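Local coordinates for multifunctional non-homologous end joining DNA repair protein LigD (Mycobacterium tuberculosis, PDB 2IRY) that probably repairs DNA double-strand breaks together with Ku by non-homologous end joining, its N-terminal primase-polymerase domain, captured here with dGTP, filling gaps, at residues Q117-A122 against P133-V138; P51-R56 against A65-Q70. All coordinates share one frame; numbering follows the deposited sequence.

How the contacts relate
Following the chain from the N terminus, contact 2 comes first: strand 53-56 and strand 66-68 pair across the short connection 57-64. Strands 80-85, 90-95 and 112-115 and helix 99-107 then follow before contact 1 closes a second hairpin, 118-122 with the middle of 129-143, residues 123-132 lying between them. The two loops are in series and neither encloses nor crosses the other. Contact 2 forms the edge of a four-strand antiparallel sheet; contact 1 belongs to the mixed sheet whose long strand runs on to Asp140 and Asp142. Although their centres lie about 19 Å apart, they touch: Pro51 CD is 3.4 Å from Phe120 CE2, and Pro51 also packs on Trp118.

Contact 1: residues Q117-A122 against P133-V138; sequences QWRFVA and PATRLV
Thr135 N donates to Gln117 O over 2.9 Å, a nearly straight bond (169° at the hydrogen) in the carbonyl plane. Beside it Trp118 and Ala134 form an antiparallel non-hydrogen-bonded pair, their CA atoms 4.1 Å apart. The axes of the short strand segments are inclined at 125°, and the side chains of this pair diverge.

A water carries the hairpin on, accepting from Arg119 N at 3.2 Å and donating to Pro133 O at 2.7 Å. Arg119 CD meets the methyl of Thr135, CG2, at 3.9 Å, while Thr135 OG1 is hydrogen-bonded to Arg50 NH2. A chi1 of -48° sets Gln117 CG anti to its carbonyl carbon, 3.6 Å from Val138 CG1, and these two side chains cross at about a right angle; the bend at the next torsion turns the amide end toward Arg136. Arg136 CG lies between its backbone N and carbonyl carbon, and the chain then extends to NE, bringing the guanidinium edge up to that amide; NH1 forms a salt bridge with Asp291.

Val138 lies close to His181 and Gln233, probable substrate-binding residues. Trp118 leads out of the hairpin, its CZ3 3.7 Å above the centre of the Phe120 ring and its NE1 hydrogen-bonded to Gly236 O. The chemistry is thus divided: backbone and water bonds join the strands, whereas Trp118, Thr135 and Arg136 take polar partners elsewhere, tying this splayed hairpin to neighbouring parts of the primase-polymerase domain.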
loop_
_atom_site.group_PDB
_atom_site.type_symbol
_atom_site.label_atom_id
_atom_site.label_comp_id
_atom_site.label_asym_id
_atom_site.label_seq_id
_atom_site.Cartn_x
_atom_site.Cartn_y
_atom_site.Cartn_z
ATOM N N GLN A 117 -8.285 2.706 -1.334
ATOM C CA GLN A 117 -8.277 3.879 -0.460
ATOM C C GLN A 117 -9.626 4.083 0.275
ATOM O O GLN A 117 -9.807 5.074 1.010
ATOM C CB GLN A 117 -7.826 5.148 -1.263
ATOM C CG GLN A 117 -6.541 4.896 -2.113
ATOM C CD GLN A 117 -5.490 4.123 -1.330
ATOM O OE1 GLN A 117 -5.029 3.037 -1.749
ATOM N NE2 GLN A 117 -5.159 4.632 -0.165
ATOM N N TRP A 118 -10.554 3.139 0.075
ATOM C CA TRP A 118 -11.856 3.142 0.763
ATOM C C TRP A 118 -11.916 1.975 1.742
ATOM O O TRP A 118 -11.135 1.048 1.633
ATOM C CB TRP A 118 -13.020 3.046 -0.223
ATOM C CG TRP A 118 -12.972 1.900 -1.173
ATOM C CD1 TRP A 118 -12.495 1.936 -2.460
ATOM C CD2 TRP A 118 -13.450 0.562 -0.957
ATOM N NE1 TRP A 118 -12.622 0.691 -3.041
ATOM C CE2 TRP A 118 -13.219 -0.162 -2.153
ATOM C CE3 TRP A 118 -14.068 -0.102 0.126
ATOM C CZ2 TRP A 118 -13.591 -1.509 -2.301
ATOM C CZ3 TRP A 118 -14.406 -1.455 -0.019
ATOM C CH2 TRP A 118 -14.160 -2.137 -1.217
ATOM N N ARG A 119 -12.845 2.059 2.690
ATOM C CA ARG A 119 -13.105 0.980 3.647
ATOM C C ARG A 119 -14.542 0.531 3.546
ATOM O O ARG A 119 -15.419 1.305 3.155
ATOM C CB ARG A 119 -12.842 1.451 5.072
ATOM C CG ARG A 119 -11.383 1.808 5.375
ATOM C CD ARG A 119 -11.304 2.486 6.752
ATOM N NE ARG A 119 -11.699 1.590 7.827
ATOM C CZ ARG A 119 -11.014 1.432 8.964
ATOM N NH1 ARG A 119 -9.917 2.156 9.189
ATOM N NH2 ARG A 119 -11.433 0.570 9.881
ATOM N N PHE A 120 -14.772 -0.736 3.871
ATOM C CA PHE A 120 -16.118 -1.259 4.071
ATOM C C PHE A 120 -16.790 -0.552 5.231
ATOM O O PHE A 120 -16.132 -0.217 6.227
ATOM C CB PHE A 120 -16.090 -2.763 4.375
ATOM C CG PHE A 120 -15.719 -3.608 3.191
ATOM C CD1 PHE A 120 -16.644 -3.860 2.187
ATOM C CD2 PHE A 120 -14.421 -4.137 3.066
ATOM C CE1 PHE A 120 -16.303 -4.629 1.070
ATOM C CE2 PHE A 120 -14.087 -4.923 1.977
ATOM C CZ PHE A 120 -15.015 -5.154 0.963
ATOM N N VAL A 121 -18.099 -0.339 5.080
ATOM C CA VAL A 121 -18.926 0.326 6.084
ATOM C C VAL A 121 -20.143 -0.576 6.338
ATOM O O VAL A 121 -20.782 -1.063 5.392
ATOM C CB VAL A 121 -19.311 1.794 5.641
ATOM C CG1 VAL A 121 -20.373 2.415 6.554
ATOM C CG2 VAL A 121 -18.047 2.696 5.569
ATOM N N ALA A 122 -20.406 -0.827 7.621
ATOM C CA ALA A 122 -21.557 -1.610 8.077
ATOM C C ALA A 122 -22.842 -0.796 8.012
ATOM O O ALA A 122 -22.898 0.336 8.497
ATOM C CB ALA A 122 -21.326 -2.119 9.504
ATOM N N PRO A 133 -16.998 5.265 1.482
ATOM C CA PRO A 133 -16.279 6.382 0.850
ATOM C C PRO A 133 -14.756 6.226 0.923
ATOM O O PRO A 133 -14.234 5.419 1.732
ATOM C CB PRO A 133 -16.719 7.597 1.675
ATOM C CG PRO A 133 -17.060 7.019 3.014
ATOM C CD PRO A 133 -17.701 5.677 2.713
ATOM N N ALA A 134 -14.049 6.985 0.083
ATOM C CA ALA A 134 -12.595 7.104 0.219
ATOM C C ALA A 134 -12.299 7.715 1.581
ATOM O O ALA A 134 -12.979 8.676 1.966
ATOM C CB ALA A 134 -12.026 8.019 -0.895
ATOM N N THR A 135 -11.298 7.191 2.298
ATOM C CA THR A 135 -10.901 7.785 3.593
ATOM C C THR A 135 -9.625 8.618 3.431
ATOM O O THR A 135 -9.274 9.458 4.283
ATOM C CB THR A 135 -10.627 6.738 4.671
ATOM O OG1 THR A 135 -9.434 6.025 4.329
ATOM C CG2 THR A 135 -11.832 5.798 4.839
ATOM N N ARG A 136 -8.941 8.382 2.331
ATOM C CA ARG A 136 -7.649 9.039 2.064
ATOM C C ARG A 136 -7.405 9.085 0.565
ATOM O O ARG A 136 -8.014 8.317 -0.180
ATOM C CB ARG A 136 -6.509 8.274 2.769
ATOM C CG ARG A 136 -6.267 6.832 2.250
ATOM C CD ARG A 136 -5.486 5.997 3.245
ATOM N NE ARG A 136 -5.128 4.723 2.611
ATOM C CZ ARG A 136 -4.890 3.567 3.238
ATOM N NH1 ARG A 136 -4.938 3.455 4.581
ATOM N NH2 ARG A 136 -4.589 2.498 2.488
ATOM N N LEU A 137 -6.553 10.019 0.134
ATOM C CA LEU A 137 -6.047 10.063 -1.240
ATOM C C LEU A 137 -4.688 9.399 -1.286
ATOM O O LEU A 137 -3.951 9.440 -0.298
ATOM C CB LEU A 137 -5.882 11.512 -1.733
ATOM C CG LEU A 137 -7.068 12.472 -1.663
ATOM C CD1 LEU A 137 -6.685 13.834 -2.235
ATOM C CD2 LEU A 137 -8.244 11.881 -2.426
ATOM N N VAL A 138 -4.377 8.771 -2.417
ATOM C CA VAL A 138 -3.004 8.291 -2.706
ATOM C C VAL A 138 -2.564 8.855 -4.074
ATOM O O VAL A 138 -3.355 8.894 -5.029
ATOM C CB VAL A 138 -2.854 6.740 -2.695
ATOM C CG1 VAL A 138 -3.598 6.105 -3.855
ATOM C CG2 VAL A 138 -1.388 6.348 -2.740
HETATM O O HOH W 1 -15.009 4.088 3.959
#

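Contact 2: residues P51-R56 against A65-Q70; sequences PATRKR and AFFEKQ. With DGT (2'-deoxyguanosine-5'-triphosphate), chain D.
Arg56, Arg54 and Glu68 bury the most surface of any residues in this antiparallel beta hairpin of strands 53-56 and 66-68; Arg54 with Glu68 and Arg56 with Phe66 are hydrogen-bonded pairs whose side chains share one face of the sheet. Residues 66-70, and Arg56 with those after it, probably contact target DNA.

Arg56 makes a salt bridge, NH1 to Glu68 OE1 at 3.0 Å. The oxygen is met on its syn side, and guanidinium and carboxylate are nearly coplanar, 8° apart. Arg56 also runs beside Phe66, laying CB over that ring, 4.1 Å from its centroid, while NE is hydrogen-bonded to Gln108 O.

Arg54 folds back: bends at chi2 (79°) and chi3 (71°) curl its guanidinium over the end of the opposite strand. There NH2 donates to Lys69 O at 2.8 Å and to Ala52 O, and NH1 to Gln70 O at 3.0 Å from above that carbonyl plane. Three carbonyls therefore fix its rotation. A water accepting from Arg54 NE and donating to Glu68 OE1 links it to the carboxylate, so both arginines probably stabilise the charge of Glu68.

The other face meets the bound nucleotide. The rings of Phe67 and His114, a probable substrate residue, meet edge-to-face. Lys55, another, lays CD 3.9 Å from the Phe67 ring centroid, and over the opposite face of that ring dGTP C6 lies 3.6 Å above the plane, close to its centre.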
loop_
_atom_site.group_PDB
_atom_site.type_symbol
_atom_site.label_atom_id
_atom_site.label_comp_id
_atom_site.label_asym_id
_atom_site.label_seq_id
_atom_site.Cartn_x
_atom_site.Cartn_y
_atom_site.Cartn_z
ATOM N N PRO A 51 -10.537 -4.297 1.600
ATOM C CA PRO A 51 -10.345 -5.608 0.959
ATOM C C PRO A 51 -8.862 -5.786 0.622
ATOM O O PRO A 51 -8.241 -4.900 0.018
ATOM C CB PRO A 51 -11.197 -5.521 -0.329
ATOM C CG PRO A 51 -11.264 -3.990 -0.641
ATOM C CD PRO A 51 -11.284 -3.339 0.744
ATOM N N ALA A 52 -8.298 -6.906 1.066
ATOM C CA ALA A 52 -6.889 -7.178 0.855
ATOM C C ALA A 52 -6.669 -8.083 -0.366
ATOM O O ALA A 52 -7.030 -9.298 -0.343
ATOM C CB ALA A 52 -6.293 -7.850 2.097
ATOM N N THR A 53 -6.054 -7.505 -1.390
ATOM C CA THR A 53 -5.533 -8.274 -2.536
ATOM C C THR A 53 -4.140 -8.797 -2.218
ATOM O O THR A 53 -3.283 -8.042 -1.742
ATOM C CB THR A 53 -5.546 -7.385 -3.830
ATOM O OG1 THR A 53 -6.911 -7.079 -4.146
ATOM C CG2 THR A 53 -4.873 -8.085 -5.036
ATOM N N ARG A 54 -3.916 -10.095 -2.477
ATOM C CA ARG A 54 -2.608 -10.706 -2.226
ATOM C C ARG A 54 -1.868 -10.890 -3.543
ATOM O O ARG A 54 -2.497 -11.190 -4.570
ATOM C CB ARG A 54 -2.757 -12.107 -1.574
ATOM C CG ARG A 54 -3.199 -12.098 -0.109
ATOM C CD ARG A 54 -4.724 -11.873 0.021
ATOM N NE ARG A 54 -5.479 -13.059 -0.424
ATOM C CZ ARG A 54 -6.662 -13.027 -1.040
ATOM N NH1 ARG A 54 -7.232 -14.178 -1.414
ATOM N NH2 ARG A 54 -7.292 -11.866 -1.307
ATOM N N LYS A 55 -0.549 -10.738 -3.509
ATOM C CA LYS A 55 0.276 -11.313 -4.559
ATOM C C LYS A 55 1.219 -12.364 -3.922
ATOM O O LYS A 55 1.933 -12.071 -2.948
ATOM C CB LYS A 55 1.044 -10.240 -5.361
ATOM C CG LYS A 55 1.558 -10.815 -6.675
ATOM C CD LYS A 55 2.080 -9.744 -7.613
ATOM C CE LYS A 55 2.610 -10.409 -8.863
ATOM N NZ LYS A 55 3.034 -9.337 -9.827
ATOM N N ARG A 56 1.163 -13.586 -4.455
ATOM C CA ARG A 56 1.816 -14.744 -3.841
ATOM C C ARG A 56 2.938 -15.269 -4.718
ATOM O O ARG A 56 2.776 -15.364 -5.936
ATOM C CB ARG A 56 0.815 -15.877 -3.569
ATOM C CG ARG A 56 -0.199 -15.530 -2.489
ATOM C CD ARG A 56 -1.299 -16.540 -2.359
ATOM N NE ARG A 56 -0.796 -17.825 -1.874
ATOM C CZ ARG A 56 -1.517 -18.949 -1.815
ATOM N NH1 ARG A 56 -2.781 -18.984 -2.282
ATOM N NH2 ARG A 56 -0.953 -20.051 -1.306
ATOM N N ALA A 65 4.603 -16.013 -9.976
ATOM C CA ALA A 65 3.731 -15.392 -8.992
ATOM C C ALA A 65 2.316 -15.201 -9.533
ATOM O O ALA A 65 2.113 -15.191 -10.753
ATOM C CB ALA A 65 4.301 -14.048 -8.570
ATOM N N PHE A 66 1.359 -15.023 -8.619
ATOM C CA PHE A 66 -0.003 -14.720 -9.007
ATOM C C PHE A 66 -0.717 -13.782 -8.041
ATOM O O PHE A 66 -0.447 -13.796 -6.846
ATOM C CB PHE A 66 -0.814 -16.009 -9.180
ATOM C CG PHE A 66 -0.911 -16.854 -7.936
ATOM C CD1 PHE A 66 -1.973 -16.659 -7.028
ATOM C CD2 PHE A 66 0.032 -17.848 -7.665
ATOM C CE1 PHE A 66 -2.097 -17.462 -5.890
ATOM C CE2 PHE A 66 -0.082 -18.659 -6.515
ATOM C CZ PHE A 66 -1.143 -18.454 -5.626
ATOM N N PHE A 67 -1.584 -12.927 -8.589
ATOM C CA PHE A 67 -2.493 -12.121 -7.765
ATOM C C PHE A 67 -3.673 -12.991 -7.345
ATOM O O PHE A 67 -4.137 -13.850 -8.114
ATOM C CB PHE A 67 -3.076 -10.956 -8.570
ATOM C CG PHE A 67 -2.249 -9.714 -8.538
ATOM C CD1 PHE A 67 -2.151 -8.948 -7.376
ATOM C CD2 PHE A 67 -1.590 -9.293 -9.685
ATOM C CE1 PHE A 67 -1.352 -7.752 -7.361
ATOM C CE2 PHE A 67 -0.799 -8.125 -9.691
ATOM C CZ PHE A 67 -0.691 -7.352 -8.526
ATOM N N GLU A 68 -4.186 -12.733 -6.157
ATOM C CA GLU A 68 -5.397 -13.388 -5.687
ATOM C C GLU A 68 -6.304 -12.382 -5.007
ATOM O O GLU A 68 -5.853 -11.584 -4.181
ATOM C CB GLU A 68 -5.040 -14.556 -4.757
ATOM C CG GLU A 68 -6.198 -15.509 -4.474
ATOM C CD GLU A 68 -5.754 -16.769 -3.718
ATOM O OE1 GLU A 68 -4.609 -16.779 -3.175
ATOM O OE2 GLU A 68 -6.568 -17.732 -3.671
ATOM N N LYS A 69 -7.579 -12.408 -5.391
ATOM C CA LYS A 69 -8.556 -11.475 -4.847
ATOM C C LYS A 69 -9.606 -12.187 -4.016
ATOM O O LYS A 69 -9.635 -12.042 -2.798
ATOM C CB LYS A 69 -9.162 -10.648 -5.983
ATOM C CG LYS A 69 -8.161 -9.646 -6.549
ATOM C CD LYS A 69 -8.774 -8.761 -7.647
ATOM C CE LYS A 69 -7.836 -7.589 -7.971
ATOM N NZ LYS A 69 -7.695 -6.578 -6.837
ATOM N N GLN A 70 -10.443 -12.987 -4.671
ATOM C CA GLN A 70 -11.427 -13.812 -3.950
ATOM C C GLN A 70 -10.740 -14.600 -2.809
ATOM O O GLN A 70 -9.618 -15.121 -2.970
ATOM C CB GLN A 70 -12.158 -14.764 -4.923
ATOM C CG GLN A 70 -13.210 -15.674 -4.234
ATOM C CD GLN A 70 -14.567 -14.998 -4.138
ATOM O OE1 GLN A 70 -14.764 -13.959 -4.725
ATOM N NE2 GLN A 70 -15.509 -15.608 -3.422
HETATM P PG DGT D . 6.890 1.706 -8.468
HETATM O O1G DGT D . 8.146 1.014 -8.930
HETATM O O2G DGT D . 6.136 2.345 -9.615
HETATM O O3G DGT D . 7.114 2.603 -7.269
HETATM O O3B DGT D . 5.952 0.512 -7.879
HETATM P PB DGT D . 4.390 0.645 -7.447
HETATM O O1B DGT D . 4.169 -0.144 -6.182
HETATM O O2B DGT D . 3.915 2.079 -7.467
HETATM O O3A DGT D . 3.622 -0.113 -8.664
HETATM P PA DGT D . 3.799 -1.696 -8.949
HETATM O O1A DGT D . 3.238 -2.027 -10.314
HETATM O O2A DGT D . 5.243 -2.067 -8.688
HETATM O "O5'" DGT D . 2.823 -2.352 -7.822
HETATM C "C5'" DGT D . 1.397 -2.144 -7.828
HETATM C "C4'" DGT D . 0.833 -1.923 -9.234
HETATM O "O4'" DGT D . 0.261 -3.126 -9.756
HETATM C "C3'" DGT D . -0.229 -0.844 -9.323
HETATM O "O3'" DGT D . 0.363 0.374 -9.773
HETATM C "C2'" DGT D . -1.230 -1.359 -10.342
HETATM C "C1'" DGT D . -0.932 -2.850 -10.483
HETATM N N9 DGT D . -2.004 -3.679 -9.883
HETATM C C8 DGT D . -2.631 -3.422 -8.721
HETATM N N7 DGT D . -3.559 -4.361 -8.425
HETATM C C5 DGT D . -3.529 -5.255 -9.426
HETATM C C6 DGT D . -4.254 -6.508 -9.737
HETATM O O6 DGT D . -5.127 -6.920 -8.953
HETATM N N1 DGT D . -3.944 -7.165 -10.868
HETATM C C2 DGT D . -2.994 -6.710 -11.720
HETATM N N2 DGT D . -2.730 -7.426 -12.838
HETATM N N3 DGT D . -2.280 -5.568 -11.496
HETATM C C4 DGT D . -2.502 -4.813 -10.386
HETATM O O HOH W 2 -7.500 -17.309 -0.968
HETATM O O HOH W 3 -4.335 -15.625 -0.597
#